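T CELL surface glycoprotein CD4 (Rattus norvegicus, PDB 1CID) is a T-cell surface glycoprotein of the immunoglobulin superfamily that, as a CD4 co-receptor, probably assists recognition of class II MHC molecules by T cells. Local coordinates at residues T110-D113 with S114-T118. Residues are numbered along the deposited sequence; the frame is centred on the assembly and turned at random.
Sequences TQPD and SNTLT
Asn115 donates its backbone N to the carboxylate of Asp113: N lies 2.9 Å from OD1, with an N-H...O angle of 150°, and arrives nearly on the line of the C-O bond. That bond closes an Asx turn, the aspartate accepting from the main chain two residues on; CG of Asp113, between its own backbone N and carbonyl carbon (chi1 56°), swings the carboxylate forward over the turn. Thr116 adds a second donor to the same oxygen, its OG1 meeting Asp113 OD1 on the syn side, 22° out of the carboxylate plane; its backbone N adds a weak, bent bond. The other branch of Thr116, CG2, lies anti to the backbone N and against the Pro112 ring, closer than such packing allows and so doubtful in detail, the two side chains crossing at about a right angle. A valine here would probably leave Asp113 OD1 without its hydroxyl partner and the carboxylate freer to turn. The turn is a beta hairpin connection in the immunoglobulin C2-set domain, joining the antiparallel strands 97-110 and 116-122, the latter also paired with strand 148-152. Leu117 sends CD1 to within 3.6 Å of Thr110 O, and its side chain also touches Val177. Thr118 and Thr110 form an antiparallel hydrogen-bonded pair, CA to CA 5.1 Å, with Thr110 N 3.1 Å from Thr118 O; the return bond from Thr118 N to Thr110 O is modelled too short for its length to be trusted. On the same face of the sheet as Thr110, Thr118 places OG1 beside CG of Pro112.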
ATOM      1  N   THR A 110      14.026   4.719   9.373  1.00 34.43           N
ATOM      2  CA  THR A 110      15.336   5.275   9.220  1.00 37.41           C
ATOM      3  C   THR A 110      15.960   5.723  10.552  1.00 39.05           C
ATOM      4  O   THR A 110      15.361   6.036  11.553  1.00 37.53           O
ATOM      5  CB  THR A 110      15.433   6.491   8.228  1.00 37.82           C
ATOM      6  OG1 THR A 110      14.690   7.582   8.831  1.00 38.47           O
ATOM      7  CG2 THR A 110      15.002   6.121   6.810  1.00 39.59           C
ATOM      8  N   GLN A 111      17.259   5.730  10.495  1.00 43.15           N
ATOM      9  CA  GLN A 111      18.312   6.130  11.408  1.00 46.73           C
ATOM     10  C   GLN A 111      19.000   7.293  10.654  1.00 50.13           C
ATOM     11  O   GLN A 111      19.927   7.107   9.828  1.00 51.98           O
ATOM     12  CB  GLN A 111      19.338   5.052  11.662  1.00 45.75           C
ATOM     13  CG  GLN A 111      20.272   5.463  12.778  1.00 46.81           C
ATOM     14  CD  GLN A 111      21.181   4.404  13.307  1.00 48.58           C
ATOM     15  OE1 GLN A 111      21.513   3.255  13.020  1.00 50.79           O
ATOM     16  NE2 GLN A 111      21.775   4.857  14.407  1.00 53.09           N
ATOM     17  N   PRO A 112      18.494   8.494  10.908  1.00 51.73           N
ATOM     18  CA  PRO A 112      18.960   9.709  10.224  1.00 53.02           C
ATOM     19  C   PRO A 112      20.301  10.315  10.608  1.00 55.23           C
ATOM     20  O   PRO A 112      20.972  11.121   9.910  1.00 57.27           O
ATOM     21  CB  PRO A 112      17.756  10.643  10.459  1.00 52.94           C
ATOM     22  CG  PRO A 112      16.714   9.984  11.305  1.00 52.50           C
ATOM     23  CD  PRO A 112      17.396   8.747  11.866  1.00 51.70           C
ATOM     24  N   ASP A 113      20.771  10.009  11.780  1.00 56.57           N
ATOM     25  CA  ASP A 113      22.047  10.441  12.411  1.00 57.89           C
ATOM     26  C   ASP A 113      22.178   9.407  13.488  1.00 58.87           C
ATOM     27  O   ASP A 113      21.613   8.335  13.119  1.00 59.94           O
ATOM     28  CB  ASP A 113      21.851  11.892  12.767  1.00 60.71           C
ATOM     29  CG  ASP A 113      20.663  12.258  13.663  1.00 64.21           C
ATOM     30  OD1 ASP A 113      20.392  11.508  14.669  1.00 63.68           O
ATOM     31  OD2 ASP A 113      20.028  13.312  13.325  1.00 64.72           O
ATOM     32  N   SER A 114      22.722   9.536  14.678  1.00 60.52           N
ATOM     33  CA  SER A 114      22.590   8.319  15.561  1.00 62.55           C
ATOM     34  C   SER A 114      21.984   8.677  16.924  1.00 63.66           C
ATOM     35  O   SER A 114      22.145   8.027  17.965  1.00 65.09           O
ATOM     36  CB  SER A 114      23.788   7.442  15.730  1.00 62.82           C
ATOM     37  OG  SER A 114      24.901   8.208  16.144  1.00 64.94           O
ATOM     38  N   ASN A 115      21.269   9.773  16.819  1.00 64.08           N
ATOM     39  CA  ASN A 115      20.490  10.337  17.915  1.00 63.32           C
ATOM     40  C   ASN A 115      19.068   9.994  17.405  1.00 59.01           C
ATOM     41  O   ASN A 115      18.196   9.839  18.277  1.00 60.08           O
ATOM     42  CB  ASN A 115      20.659  11.824  18.210  1.00 69.84           C
ATOM     43  CG  ASN A 115      21.403  12.221  19.498  1.00 72.71           C
ATOM     44  OD1 ASN A 115      22.151  11.378  20.067  1.00 72.64           O
ATOM     45  ND2 ASN A 115      21.201  13.496  19.910  1.00 72.18           N
ATOM     46  N   THR A 116      19.045   9.894  16.066  1.00 52.39           N
ATOM     47  CA  THR A 116      17.707   9.600  15.577  1.00 48.52           C
ATOM     48  C   THR A 116      17.488   8.224  15.026  1.00 46.50           C
ATOM     49  O   THR A 116      18.420   7.712  14.406  1.00 47.60           O
ATOM     50  CB  THR A 116      17.497  10.738  14.501  1.00 48.47           C
ATOM     51  OG1 THR A 116      17.981  11.915  15.215  1.00 49.32           O
ATOM     52  CG2 THR A 116      16.032  10.894  14.085  1.00 51.58           C
ATOM     53  N   LEU A 117      16.309   7.682  15.237  1.00 41.43           N
ATOM     54  CA  LEU A 117      15.714   6.437  14.766  1.00 37.93           C
ATOM     55  C   LEU A 117      14.254   6.924  14.432  1.00 35.63           C
ATOM     56  O   LEU A 117      13.768   7.452  15.433  1.00 35.73           O
ATOM     57  CB  LEU A 117      15.478   5.193  15.614  1.00 34.93           C
ATOM     58  CG  LEU A 117      14.881   3.987  14.909  1.00 35.21           C
ATOM     59  CD1 LEU A 117      15.843   3.347  13.899  1.00 34.10           C
ATOM     60  CD2 LEU A 117      14.576   2.887  15.911  1.00 34.02           C
ATOM     61  N   THR A 118      13.778   6.767  13.211  1.00 32.74           N
ATOM     62  CA  THR A 118      12.456   7.290  12.942  1.00 29.23           C
ATOM     63  C   THR A 118      11.500   6.307  12.294  1.00 26.38           C
ATOM     64  O   THR A 118      12.007   5.430  11.574  1.00 29.42           O
ATOM     65  CB  THR A 118      12.537   8.618  12.131  1.00 31.83           C
ATOM     66  OG1 THR A 118      13.784   9.252  12.469  1.00 35.97           O
ATOM     67  CG2 THR A 118      11.348   9.477  12.615  1.00 34.80           C
TER